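Long-range contacts in pyrrolidone-carboxylate peptidase (PDB 5Z48), which catalyses the release of an N-terminal pyroglutamyl group from a polypeptide, generally not when proline is the second residue: residues B[62-67]-B[160-165]; B[82-87]-B[120-125]; B[171-176]-B[190-195]. All blocks are in the same frame, centred on the assembly; numbering follows the deposited sequence.

Contact 1 (B[62-67]-B[160-165]); sequences EQDPGA and HGRGAV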
ATOM      1  N   GLU B  62       1.440 -42.104   0.560  1.00 17.80           N
ATOM      2  CA  GLU B  62       0.339 -42.976   0.947  1.00 20.46           C
ATOM      3  C   GLU B  62      -0.910 -42.722   0.103  1.00 19.44           C
ATOM      4  O   GLU B  62      -1.667 -43.658  -0.173  1.00 21.47           O
ATOM      5  CB  GLU B  62       0.020 -42.767   2.423  1.00 20.65           C
ATOM      6  CG  GLU B  62       1.134 -43.246   3.351  1.00 23.50           C
ATOM      7  CD  GLU B  62       0.817 -43.059   4.819  1.00 27.18           C
ATOM      8  OE1 GLU B  62       1.576 -43.594   5.651  1.00 33.53           O
ATOM      9  OE2 GLU B  62      -0.199 -42.412   5.147  1.00 30.96           O
ATOM     10  N   GLN B  63      -1.164 -41.468  -0.289  1.00 18.70           N
ATOM     11  CA  GLN B  63      -2.367 -41.164  -1.063  1.00 18.01           C
ATOM     12  C   GLN B  63      -2.187 -41.290  -2.567  1.00 21.93           C
ATOM     13  O   GLN B  63      -3.196 -41.378  -3.288  1.00 21.14           O
ATOM     14  CB  GLN B  63      -2.848 -39.726  -0.785  1.00 22.10           C
ATOM     15  CG  GLN B  63      -3.219 -39.440   0.631  1.00 25.78           C
ATOM     16  CD  GLN B  63      -4.324 -40.337   1.113  1.00 27.49           C
ATOM     17  OE1 GLN B  63      -5.306 -40.585   0.392  1.00 29.54           O
ATOM     18  NE2 GLN B  63      -4.178 -40.853   2.325  1.00 33.29           N
ATOM     19  N   ASP B  64      -0.945 -41.241  -3.055  1.00 19.86           N
ATOM     20  CA  ASP B  64      -0.596 -41.322  -4.471  1.00 19.20           C
ATOM     21  C   ASP B  64      -1.561 -40.457  -5.292  1.00 19.67           C
ATOM     22  O   ASP B  64      -2.279 -40.965  -6.159  1.00 19.64           O
ATOM     23  CB  ASP B  64      -0.589 -42.765  -4.962  1.00 21.96           C
ATOM     24  CG  ASP B  64       0.133 -42.927  -6.287  1.00 28.10           C
ATOM     25  OD1 ASP B  64       0.836 -41.989  -6.730  1.00 31.38           O
ATOM     26  OD2 ASP B  64       0.047 -44.037  -6.843  1.00 36.25           O
ATOM     27  N   PRO B  65      -1.614 -39.156  -5.018  1.00 16.30           N
ATOM     28  CA  PRO B  65      -2.692 -38.334  -5.579  1.00 15.80           C
ATOM     29  C   PRO B  65      -2.461 -38.059  -7.055  1.00 18.01           C
ATOM     30  O   PRO B  65      -1.326 -38.051  -7.532  1.00 16.37           O
ATOM     31  CB  PRO B  65      -2.625 -37.046  -4.751  1.00 16.58           C
ATOM     32  CG  PRO B  65      -1.171 -36.974  -4.275  1.00 17.97           C
ATOM     33  CD  PRO B  65      -0.722 -38.414  -4.114  1.00 15.56           C
ATOM     34  N   GLY B  66      -3.565 -37.832  -7.774  1.00 15.02           N
ATOM     35  CA  GLY B  66      -3.495 -37.404  -9.157  1.00 14.49           C
ATOM     36  C   GLY B  66      -3.284 -35.927  -9.352  1.00 15.14           C
ATOM     37  O   GLY B  66      -3.009 -35.519 -10.482  1.00 16.24           O
ATOM     38  N   ALA B  67      -3.409 -35.134  -8.290  1.00 11.96           N
ATOM     39  CA  ALA B  67      -3.170 -33.698  -8.316  1.00 12.36           C
ATOM     40  C   ALA B  67      -2.983 -33.245  -6.885  1.00 11.03           C
ATOM     41  O   ALA B  67      -3.498 -33.883  -5.957  1.00 12.69           O
ATOM     42  CB  ALA B  67      -4.353 -32.962  -8.954  1.00 14.36           C
ATOM     43  N   HIS B 160      10.346 -39.006  -7.743  1.00 16.87           N
ATOM     44  CA  HIS B 160       9.616 -40.269  -7.700  1.00 17.50           C
ATOM     45  C   HIS B 160       8.937 -40.578  -9.030  1.00 20.67           C
ATOM     46  O   HIS B 160       8.037 -41.425  -9.075  1.00 23.25           O
ATOM     47  CB  HIS B 160       8.594 -40.273  -6.556  1.00 16.51           C
ATOM     48  CG  HIS B 160       9.228 -40.391  -5.206  1.00 19.21           C
ATOM     49  ND1 HIS B 160       9.220 -41.565  -4.483  1.00 21.43           N
ATOM     50  CD2 HIS B 160       9.983 -39.513  -4.495  1.00 18.92           C
ATOM     51  CE1 HIS B 160       9.908 -41.403  -3.366  1.00 22.94           C
ATOM     52  NE2 HIS B 160      10.401 -40.173  -3.359  1.00 23.93           N
ATOM     53  N   GLY B 161       9.384 -39.954 -10.119  1.00 19.88           N
ATOM     54  CA  GLY B 161       8.833 -40.267 -11.426  1.00 18.74           C
ATOM     55  C   GLY B 161       7.414 -39.782 -11.638  1.00 18.67           C
ATOM     56  O   GLY B 161       6.709 -40.279 -12.533  1.00 22.75           O
ATOM     57  N   ARG B 162       6.967 -38.831 -10.826  1.00 16.72           N
ATOM     58  CA  ARG B 162       5.599 -38.343 -10.833  1.00 16.32           C
ATOM     59  C   ARG B 162       5.543 -36.861 -11.144  1.00 15.01           C
ATOM     60  O   ARG B 162       4.614 -36.147 -10.714  1.00 15.60           O
ATOM     61  CB  ARG B 162       4.924 -38.640  -9.503  1.00 15.86           C
ATOM     62  CG  ARG B 162       4.744 -40.152  -9.298  1.00 20.47           C
ATOM     63  CD  ARG B 162       4.257 -40.523  -7.931  1.00 22.92           C
ATOM     64  NE  ARG B 162       4.186 -41.984  -7.881  1.00 28.87           N
ATOM     65  CZ  ARG B 162       3.791 -42.692  -6.831  1.00 35.35           C
ATOM     66  NH1 ARG B 162       3.405 -42.063  -5.717  1.00 35.70           N
ATOM     67  NH2 ARG B 162       3.771 -44.029  -6.906  1.00 34.37           N
ATOM     68  N   GLY B 163       6.522 -36.383 -11.922  1.00 15.86           N
ATOM     69  CA  GLY B 163       6.534 -34.986 -12.321  1.00 16.06           C
ATOM     70  C   GLY B 163       5.328 -34.558 -13.128  1.00 19.28           C
ATOM     71  O   GLY B 163       5.020 -33.356 -13.184  1.00 20.12           O
ATOM     72  N   ALA B 164       4.623 -35.499 -13.738  1.00 18.09           N
ATOM     73  CA  ALA B 164       3.409 -35.143 -14.460  1.00 19.99           C
ATOM     74  C   ALA B 164       2.208 -34.869 -13.553  1.00 21.35           C
ATOM     75  O   ALA B 164       1.167 -34.416 -14.063  1.00 22.15           O
ATOM     76  CB  ALA B 164       3.045 -36.249 -15.448  1.00 21.27           C
ATOM     77  N   VAL B 165       2.287 -35.180 -12.256  1.00 13.85           N
ATOM     78  CA  VAL B 165       1.172 -34.890 -11.350  1.00 14.66           C
ATOM     79  C   VAL B 165       1.060 -33.384 -11.135  1.00 13.15           C
ATOM     80  O   VAL B 165       1.984 -32.791 -10.565  1.00 14.41           O
ATOM     81  CB  VAL B 165       1.361 -35.614 -10.015  1.00 13.84           C
ATOM     82  CG1 VAL B 165       0.272 -35.195  -9.026  1.00 15.93           C
ATOM     83  CG2 VAL B 165       1.333 -37.104 -10.205  1.00 16.65           C
TER

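Contact 2 (B[82-87]-B[120-125]); sequences LERVGV and PLRAIL. With DMS (dimethyl sulfoxide), chain H.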
ATOM      1  N   LEU B  82      -2.189 -17.717  -7.190  1.00  9.24           N
ATOM      2  CA  LEU B  82      -1.541 -18.990  -7.525  1.00  7.90           C
ATOM      3  C   LEU B  82      -0.041 -18.753  -7.653  1.00 10.14           C
ATOM      4  O   LEU B  82       0.387 -17.868  -8.420  1.00 10.77           O
ATOM      5  CB  LEU B  82      -2.074 -19.543  -8.852  1.00 10.22           C
ATOM      6  CG  LEU B  82      -3.545 -19.831  -8.927  1.00 13.02           C
ATOM      7  CD1 LEU B  82      -3.877 -20.089 -10.396  1.00 15.18           C
ATOM      8  CD2 LEU B  82      -3.884 -21.043  -8.044  1.00 13.21           C
ATOM      9  N   GLU B  83       0.773 -19.549  -6.923  1.00  9.80           N
ATOM     10  CA  GLU B  83       2.227 -19.383  -6.947  1.00  9.69           C
ATOM     11  C   GLU B  83       2.825 -20.007  -8.190  1.00 10.20           C
ATOM     12  O   GLU B  83       2.606 -21.195  -8.483  1.00 12.20           O
ATOM     13  CB  GLU B  83       2.870 -20.010  -5.691  1.00 10.51           C
ATOM     14  CG  GLU B  83       2.415 -19.301  -4.421  1.00 11.15           C
ATOM     15  CD  GLU B  83       2.745 -17.819  -4.362  1.00 10.36           C
ATOM     16  OE1 GLU B  83       3.586 -17.322  -5.170  1.00 10.29           O
ATOM     17  OE2 GLU B  83       2.102 -17.128  -3.512  1.00 10.86           O
ATOM     18  N   ARG B  84       3.613 -19.218  -8.930  1.00  8.24           N
ATOM     19  CA  ARG B  84       4.250 -19.762 -10.118  1.00  9.55           C
ATOM     20  C   ARG B  84       5.435 -20.633  -9.794  1.00 11.27           C
ATOM     21  O   ARG B  84       5.750 -21.536 -10.576  1.00 10.15           O
ATOM     22  CB  ARG B  84       4.675 -18.612 -11.046  1.00  9.76           C
ATOM     23  CG  ARG B  84       5.165 -19.131 -12.417  1.00 10.27           C
ATOM     24  CD  ARG B  84       5.706 -18.001 -13.329  1.00  9.31           C
ATOM     25  NE  ARG B  84       4.686 -17.000 -13.661  1.00  9.04           N
ATOM     26  CZ  ARG B  84       3.904 -17.051 -14.740  1.00 12.38           C
ATOM     27  NH1 ARG B  84       3.948 -18.111 -15.568  1.00 13.54           N
ATOM     28  NH2 ARG B  84       3.075 -16.030 -15.002  1.00 12.51           N
ATOM     29  N   VAL B  85       6.155 -20.336  -8.709  1.00 10.33           N
ATOM     30  CA  VAL B  85       7.484 -20.924  -8.511  1.00  9.68           C
ATOM     31  C   VAL B  85       7.754 -21.137  -7.026  1.00 11.30           C
ATOM     32  O   VAL B  85       7.475 -20.278  -6.180  1.00 11.68           O
ATOM     33  CB  VAL B  85       8.558 -20.055  -9.203  1.00 11.37           C
ATOM     34  CG1 VAL B  85       8.548 -18.648  -8.628  1.00 12.04           C
ATOM     35  CG2 VAL B  85       9.924 -20.708  -9.112  1.00 13.57           C
ATOM     36  N   GLY B  86       8.314 -22.306  -6.723  1.00 11.53           N
ATOM     37  CA  GLY B  86       8.842 -22.595  -5.394  1.00 12.72           C
ATOM     38  C   GLY B  86      10.359 -22.535  -5.452  1.00 10.22           C
ATOM     39  O   GLY B  86      10.980 -23.197  -6.273  1.00 11.17           O
ATOM     40  N   VAL B  87      10.955 -21.733  -4.561  1.00 11.40           N
ATOM     41  CA  VAL B  87      12.397 -21.482  -4.570  1.00 12.87           C
ATOM     42  C   VAL B  87      13.069 -22.291  -3.462  1.00 12.87           C
ATOM     43  O   VAL B  87      12.532 -22.418  -2.355  1.00 12.50           O
ATOM     44  CB  VAL B  87      12.664 -19.976  -4.393  1.00 11.69           C
ATOM     45  CG1 VAL B  87      14.152 -19.691  -4.229  1.00 12.61           C
ATOM     46  CG2 VAL B  87      12.091 -19.182  -5.571  1.00 13.12           C
ATOM     47  N   PRO B 120      -2.520 -26.070 -13.897  1.00 13.45           N
ATOM     48  CA  PRO B 120      -2.952 -25.341 -15.096  1.00 11.39           C
ATOM     49  C   PRO B 120      -3.364 -23.924 -14.703  1.00 13.28           C
ATOM     50  O   PRO B 120      -4.526 -23.642 -14.453  1.00 13.61           O
ATOM     51  CB  PRO B 120      -4.120 -26.195 -15.601  1.00 11.45           C
ATOM     52  CG  PRO B 120      -4.692 -26.827 -14.343  1.00 11.42           C
ATOM     53  CD  PRO B 120      -3.493 -27.086 -13.470  1.00 12.00           C
ATOM     54  N   LEU B 121      -2.349 -23.041 -14.578  1.00 12.48           N
ATOM     55  CA  LEU B 121      -2.569 -21.724 -13.965  1.00 12.80           C
ATOM     56  C   LEU B 121      -3.649 -20.940 -14.691  1.00 11.71           C
ATOM     57  O   LEU B 121      -4.535 -20.364 -14.039  1.00 12.32           O
ATOM     58  CB  LEU B 121      -1.261 -20.910 -13.918  1.00 13.14           C
ATOM     59  CG  LEU B 121      -0.144 -21.585 -13.123  1.00 15.49           C
ATOM     60  CD1 LEU B 121       1.136 -20.719 -13.248  1.00 15.70           C
ATOM     61  CD2 LEU B 121      -0.499 -21.866 -11.660  1.00 15.42           C
ATOM     62  N   ARG B 122      -3.573 -20.847 -16.024  1.00 12.84           N
ATOM     63  CA  ARG B 122      -4.542 -19.997 -16.727  1.00 10.92           C
ATOM     64  C   ARG B 122      -5.950 -20.577 -16.662  1.00 12.37           C
ATOM     65  O   ARG B 122      -6.919 -19.810 -16.536  1.00 12.78           O
ATOM     66  CB  ARG B 122      -4.121 -19.750 -18.178  1.00 14.08           C
ATOM     67  CG  ARG B 122      -2.803 -18.974 -18.319  1.00 15.57           C
ATOM     68  CD  ARG B 122      -2.877 -17.516 -17.859  1.00 14.72           C
ATOM     69  NE  ARG B 122      -1.522 -16.930 -17.730  1.00 15.21           N
ATOM     70  CZ  ARG B 122      -1.298 -15.716 -17.233  1.00 15.74           C
ATOM     71  NH1 ARG B 122      -2.317 -14.947 -16.839  1.00 16.70           N
ATOM     72  NH2 ARG B 122      -0.065 -15.272 -17.070  1.00 14.60           N
ATOM     73  N   ALA B 123      -6.091 -21.907 -16.663  1.00 12.98           N
ATOM     74  CA  ALA B 123      -7.416 -22.510 -16.533  1.00 13.13           C
ATOM     75  C   ALA B 123      -8.027 -22.204 -15.173  1.00 11.88           C
ATOM     76  O   ALA B 123      -9.242 -22.000 -15.055  1.00 12.99           O
ATOM     77  CB  ALA B 123      -7.315 -24.013 -16.730  1.00 12.61           C
ATOM     78  N   ILE B 124      -7.203 -22.174 -14.121  1.00 11.08           N
ATOM     79  CA  ILE B 124      -7.744 -21.821 -12.810  1.00  9.49           C
ATOM     80  C   ILE B 124      -8.179 -20.357 -12.777  1.00 11.87           C
ATOM     81  O   ILE B 124      -9.270 -20.040 -12.281  1.00 10.94           O
ATOM     82  CB  ILE B 124      -6.715 -22.122 -11.705  1.00  9.19           C
ATOM     83  CG1 ILE B 124      -6.420 -23.634 -11.626  1.00  9.84           C
ATOM     84  CG2 ILE B 124      -7.226 -21.602 -10.334  1.00 10.87           C
ATOM     85  CD1 ILE B 124      -5.140 -23.952 -10.772  1.00 10.93           C
ATOM     86  N   LEU B 125      -7.336 -19.447 -13.287  1.00 11.45           N
ATOM     87  CA  LEU B 125      -7.732 -18.033 -13.329  1.00 10.86           C
ATOM     88  C   LEU B 125      -9.033 -17.846 -14.080  1.00 11.60           C
ATOM     89  O   LEU B 125      -9.895 -17.054 -13.668  1.00 11.45           O
ATOM     90  CB  LEU B 125      -6.626 -17.195 -13.983  1.00 11.47           C
ATOM     91  CG  LEU B 125      -5.323 -17.056 -13.173  1.00 13.81           C
ATOM     92  CD1 LEU B 125      -4.422 -16.029 -13.843  1.00 13.47           C
ATOM     93  CD2 LEU B 125      -5.452 -16.761 -11.678  1.00 14.93           C
TER
HETATM   94  S   DMS H 301       1.375 -23.307 -16.527  1.00 38.16           S
HETATM   95  O   DMS H 301      -0.080 -23.097 -16.366  1.00 36.78           O
HETATM   96  C1  DMS H 301       2.238 -24.124 -15.155  1.00 36.74           C
HETATM   97  C2  DMS H 301       2.266 -21.736 -16.692  1.00 36.44           C

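Contact 3 (B[171-176]-B[190-195]); sequences HVPANA and PYLPQS. With PCA (pyroglutamic acid), chain I.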
ATOM      1  N   HIS B 171      -2.354 -19.248  -2.324  1.00  9.43           N
ATOM      2  CA  HIS B 171      -2.338 -18.372  -1.148  0.82  9.53           C
ATOM      3  C   HIS B 171      -3.670 -17.648  -1.048  1.00  9.00           C
ATOM      4  O   HIS B 171      -4.190 -17.154  -2.053  1.00  9.78           O
ATOM      5  CB  HIS B 171      -1.211 -17.342  -1.264  0.82  9.52           C
ATOM      6  CG  HIS B 171       0.034 -17.680  -0.483  0.82  9.98           C
ATOM      7  ND1 HIS B 171       1.287 -17.745  -1.064  0.82 10.99           N
ATOM      8  CD2 HIS B 171       0.209 -17.956   0.832  0.82  9.90           C
ATOM      9  CE1 HIS B 171       2.181 -18.028  -0.128  0.82 13.24           C
ATOM     10  NE2 HIS B 171       1.558 -18.158   1.032  0.82 11.91           N
ATOM     11  N   VAL B 172      -4.213 -17.579   0.183  1.00  9.13           N
ATOM     12  CA  VAL B 172      -5.514 -16.944   0.375  1.00  8.94           C
ATOM     13  C   VAL B 172      -5.379 -15.728   1.280  1.00  9.11           C
ATOM     14  O   VAL B 172      -4.521 -15.699   2.169  1.00 10.55           O
ATOM     15  CB  VAL B 172      -6.557 -17.937   0.939  1.00 11.52           C
ATOM     16  CG1 VAL B 172      -6.645 -19.202   0.042  1.00 13.78           C
ATOM     17  CG2 VAL B 172      -6.265 -18.332   2.400  1.00 11.50           C
ATOM     18  N   PRO B 173      -6.227 -14.720   1.113  1.00 10.04           N
ATOM     19  CA  PRO B 173      -6.224 -13.584   2.050  1.00 10.88           C
ATOM     20  C   PRO B 173      -6.613 -13.973   3.468  1.00 11.34           C
ATOM     21  O   PRO B 173      -7.156 -15.051   3.731  1.00 11.19           O
ATOM     22  CB  PRO B 173      -7.317 -12.653   1.468  1.00 11.14           C
ATOM     23  CG  PRO B 173      -7.287 -12.929  -0.021  1.00 11.93           C
ATOM     24  CD  PRO B 173      -7.090 -14.484  -0.070  1.00 10.91           C
ATOM     25  N   ALA B 174      -6.441 -13.002   4.377  1.00 10.61           N
ATOM     26  CA  ALA B 174      -7.037 -13.089   5.705  1.00 10.39           C
ATOM     27  C   ALA B 174      -8.538 -13.331   5.586  1.00 11.32           C
ATOM     28  O   ALA B 174      -9.174 -12.827   4.666  1.00 11.03           O
ATOM     29  CB  ALA B 174      -6.805 -11.765   6.455  1.00 11.35           C
ATOM     30  N   ASN B 175      -9.103 -14.107   6.520  1.00 10.78           N
ATOM     31  CA  ASN B 175     -10.544 -14.085   6.701  1.00 11.48           C
ATOM     32  C   ASN B 175     -10.894 -13.058   7.781  1.00 13.22           C
ATOM     33  O   ASN B 175     -10.026 -12.309   8.254  1.00 11.63           O
ATOM     34  CB  ASN B 175     -11.061 -15.487   7.020  1.00 10.31           C
ATOM     35  CG  ASN B 175     -10.487 -16.051   8.341  1.00 13.43           C
ATOM     36  OD1 ASN B 175      -9.854 -15.350   9.129  1.00 12.10           O
ATOM     37  ND2 ASN B 175     -10.713 -17.358   8.575  1.00 13.96           N
ATOM     38  N   ALA B 176     -12.179 -12.991   8.190  1.00 11.78           N
ATOM     39  CA  ALA B 176     -12.561 -11.984   9.178  1.00 12.44           C
ATOM     40  C   ALA B 176     -11.816 -12.185  10.492  1.00 14.00           C
ATOM     41  O   ALA B 176     -11.393 -11.205  11.126  1.00 13.99           O
ATOM     42  CB  ALA B 176     -14.075 -12.008   9.424  1.00 13.08           C
ATOM     43  N   PRO B 190      -6.654  -6.210   4.155  1.00 12.96           N
ATOM     44  CA  PRO B 190      -7.662  -6.773   3.259  1.00 12.15           C
ATOM     45  C   PRO B 190      -8.075  -8.147   3.767  1.00 12.00           C
ATOM     46  O   PRO B 190      -7.253  -8.915   4.298  1.00 14.17           O
ATOM     47  CB  PRO B 190      -6.942  -6.874   1.906  1.00 13.54           C
ATOM     48  CG  PRO B 190      -5.783  -5.896   1.982  1.00 14.85           C
ATOM     49  CD  PRO B 190      -5.376  -5.974   3.464  1.00 13.93           C
ATOM     50  N   TYR B 191      -9.353  -8.489   3.581  1.00 11.80           N
ATOM     51  CA  TYR B 191      -9.831  -9.784   4.037  1.00 10.71           C
ATOM     52  C   TYR B 191     -10.981 -10.241   3.149  1.00 10.36           C
ATOM     53  O   TYR B 191     -11.499  -9.479   2.334  1.00 11.24           O
ATOM     54  CB  TYR B 191     -10.286  -9.727   5.511  1.00 10.56           C
ATOM     55  CG  TYR B 191     -11.667  -9.107   5.703  1.00 12.18           C
ATOM     56  CD1 TYR B 191     -11.855  -7.718   5.669  1.00 13.26           C
ATOM     57  CD2 TYR B 191     -12.779  -9.920   5.902  1.00 11.68           C
ATOM     58  CE1 TYR B 191     -13.123  -7.164   5.840  1.00 11.99           C
ATOM     59  CE2 TYR B 191     -14.057  -9.376   6.056  1.00 10.67           C
ATOM     60  CZ  TYR B 191     -14.224  -8.011   6.023  1.00 11.37           C
ATOM     61  OH  TYR B 191     -15.496  -7.517   6.175  1.00 11.73           O
ATOM     62  N   LEU B 192     -11.349 -11.510   3.283  1.00 10.75           N
ATOM     63  CA  LEU B 192     -12.525 -12.059   2.607  1.00 10.93           C
ATOM     64  C   LEU B 192     -13.275 -12.909   3.614  1.00 11.93           C
ATOM     65  O   LEU B 192     -12.640 -13.555   4.450  1.00 11.07           O
ATOM     66  CB  LEU B 192     -12.157 -12.949   1.404  1.00  9.96           C
ATOM     67  CG  LEU B 192     -11.491 -12.153   0.316  1.00 10.95           C
ATOM     68  CD1 LEU B 192     -10.992 -13.149  -0.718  1.00 12.38           C
ATOM     69  CD2 LEU B 192     -12.461 -11.159  -0.288  1.00 13.50           C
ATOM     70  N   PRO B 193     -14.605 -12.935   3.579  1.00 11.30           N
ATOM     71  CA  PRO B 193     -15.309 -13.901   4.428  1.00 10.34           C
ATOM     72  C   PRO B 193     -14.817 -15.301   4.118  1.00 11.87           C
ATOM     73  O   PRO B 193     -14.488 -15.623   2.967  1.00 12.01           O
ATOM     74  CB  PRO B 193     -16.782 -13.745   4.027  1.00 12.87           C
ATOM     75  CG  PRO B 193     -16.844 -12.288   3.461  1.00 14.17           C
ATOM     76  CD  PRO B 193     -15.539 -12.185   2.722  1.00 11.84           C
ATOM     77  N   GLN B 194     -14.817 -16.161   5.145  1.00 12.09           N
ATOM     78  CA  GLN B 194     -14.320 -17.515   4.930  1.00 10.57           C
ATOM     79  C   GLN B 194     -15.066 -18.224   3.795  1.00 11.52           C
ATOM     80  O   GLN B 194     -14.466 -19.004   3.047  1.00 11.97           O
ATOM     81  CB  GLN B 194     -14.402 -18.335   6.229  1.00 11.45           C
ATOM     82  CG  GLN B 194     -13.870 -19.754   6.037  1.00 13.86           C
ATOM     83  CD  GLN B 194     -12.374 -19.745   5.747  1.00 12.68           C
ATOM     84  OE1 GLN B 194     -11.615 -19.083   6.447  1.00 12.78           O
ATOM     85  NE2 GLN B 194     -11.953 -20.486   4.709  1.00 11.07           N
ATOM     86  N   SER B 195     -16.380 -17.976   3.652  1.00 13.03           N
ATOM     87  CA  SER B 195     -17.119 -18.689   2.605  1.00 12.76           C
ATOM     88  C   SER B 195     -16.627 -18.329   1.208  1.00 13.76           C
ATOM     89  O   SER B 195     -16.651 -19.176   0.316  1.00 13.67           O
ATOM     90  CB  SER B 195     -18.612 -18.413   2.706  1.00 16.18           C
ATOM     91  OG  SER B 195     -18.942 -17.025   2.692  1.00 16.56           O
TER
HETATM   92  N   PCA I 302       1.227 -18.832   5.577  1.00 12.52           N
HETATM   93  CA  PCA I 302       2.658 -18.842   5.865  1.00 16.03           C
HETATM   94  CB  PCA I 302       2.971 -20.146   6.617  1.00 15.03           C
HETATM   95  CG  PCA I 302       1.645 -20.848   6.913  1.00 13.13           C
HETATM   96  CD  PCA I 302       0.640 -19.998   6.179  1.00 10.05           C
HETATM   97  OE  PCA I 302      -0.559 -20.299   6.134  1.00 12.15           O
HETATM   98  C   PCA I 302       3.460 -18.638   4.564  1.00 17.95           C
HETATM   99  O   PCA I 302       4.573 -19.139   4.376  1.00 14.84           O
HETATM  100  OXT PCA I 302       2.967 -17.967   3.614  1.00 21.19           O
HETATM  101  O   HOH W   1      -5.250 -10.392   3.422  1.00 12.35           O
HETATM  102  O   HOH W   2     -14.616 -14.850   7.740  1.00 12.24           O

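Contact 1 (B[62-67]-B[160-165])
Val165 gives up the most surface in this contact, and it meets backbone rather than side chains. Its CG1 lies anti to its own backbone N (chi1 174°), which directs this methyl at the chain from Pro65 to Ala67. Val165 CG1 is 3.6 Å from Pro65 O and equally close to Gly66 O. It also comes within 3.8 Å of Ala67 N. The other methyl, CG2, approaches Pro65 O less closely. Leu157 of helix 145-159 packs against Val165 as well.

Both segments link a helix to a strand. Residues 62-67 run from the end of helix 49-63 into strand 67-73. Residues 160-165 lie between helix 145-159 and strand 167-172. The two strands are parallel neighbours in the central sheet, so the contact joins two alpha-to-beta loops at the same end of this alpha/beta fold. Gly161, with positive phi, is the C-prime residue of the Schellman motif that ends helix 145-159. A type I turn from Arg162 to Val165 follows.

Nearer the surface, Asp64 and Arg162 form a salt bridge, with Asp64 OD1 2.8 Å from Arg162 NH1. The carboxylate lies over one face of the guanidinium, and the two planes are only 21° apart. Asp64 CG sits 3.2 Å above the guanidinium plane, offset toward its rim. No N-H points at OD1, so the attraction is between charges alone. The Arg162 chain is extended from CG to NE, and it also packs on Trp156 and Leu157.

Contact 2 (B[82-87]-B[120-125])
Leu82 on strand 80-90 packs against the first turn of helix 121-130. Its CB is 4.0 Å from Leu121 CD2. CG is anti to the carbonyl carbon, beside the backbone N (chi1 -60°), and the two methyls it carries both reach Ile124. CD1 does most of the touching. It is 3.7 Å from Ile124 CG2 and reaches Leu125 CD2 at 3.9 Å. It also rests on the carbonyl oxygen of Leu121, which already accepts a helix bond from Leu125 N. Leu82 CD2 is 4.1 Å from Ile124 CG2.

Next along the strand, Glu83 turns its CB away from the helix. By similarity it is an active-site residue, and its carboxylate has its main partner in His171. Leu121 N, at the start of the helix, donates a 2.9 Å hydrogen bond to the oxygen of a dimethyl sulfoxide, probably from the crystallisation liquor. C2 of the dimethyl sulfoxide lies 3.8 Å from Leu121 CD1.

Beside this apolar patch two like charges come together. Arg84 NH2 is 3.8 Å from Arg122 NH2, which lies at the edge of the Arg84 guanidinium, near its plane. The two guanidinium planes are 50° apart. Asp104 of the second subunit forms salt bridges with both arginines, and Asp91 of that subunit forms another with Arg122. Asn139 accepts from Arg84 NE. The contact thus has two characters: leucine and isoleucine side chains seat the helix on the sheet, while the close approach of two cations is probably tolerated because carboxylates of the second subunit offset their charge.

Contact 3 (B[171-176]-B[190-195])
Asn175, the N-cap of helix 176-180, meets Gln194 in the first turn of helix 194-211. Asn175 ND2 donates to Gln194 OE1 at 2.9 Å with an N-H...O angle of 160°. The bond lies in the carbonyl plane of Gln194 and close to the amide plane of Asn175, although the two amides are 90° apart. Asn175 CG sits between its backbone N and carbonyl carbon (chi1 62°), and OD1 beyond it caps Val178 N. ND2 also bonds Asp19. An alanine here would probably leave Gln194 OE1, Asp19 and the capped Val178 N each without this partner.

The backbones meet too. Leu192 N donates to Ala174 O at 2.9 Å. Asn175 CA makes a C-H...O contact of 3.1 Å with Leu192 O. One water joins Ala174 N to Pro190 O, and another accepts from Ala176 N and Gln194 N. Pro173 CG packs on Leu192 CD1 at 3.8 Å. Tyr191 OH bonds Glu196 of the third subunit.

At the strand end, in one of two conformers, His171 NE2 donates to pyroglutamate OXT at 2.9 Å. His171 is an active-site residue by similarity.

The contact thus ties the loop leaving strand 167-172 to the start of helix 194-211. Helix 21-29 packs against Asn175 and Gln194.

Contacts 2 and 3 meet at the active site. Strands 80-90 and 167-172 are neighbours in the sheet, and Glu83 OE2 of contact 2 is 2.7 Å from His171 ND1 of contact 3, a probable hydrogen bond. With Cys146 these residues are consistent with a Cys-His-Glu triad. The side chains of Glu83 and Cys146 are about 7 Å apart. The backbone N of Cys146 also binds the pyroglutamate. Contact 1 lies away from this site. Its centre is about 18 Å from that of contact 2 and about 30 Å from that of contact 3, on the opposite side of the chain's centre from contact 3. Strand 167-172 follows contact 1 and leads into contact 3.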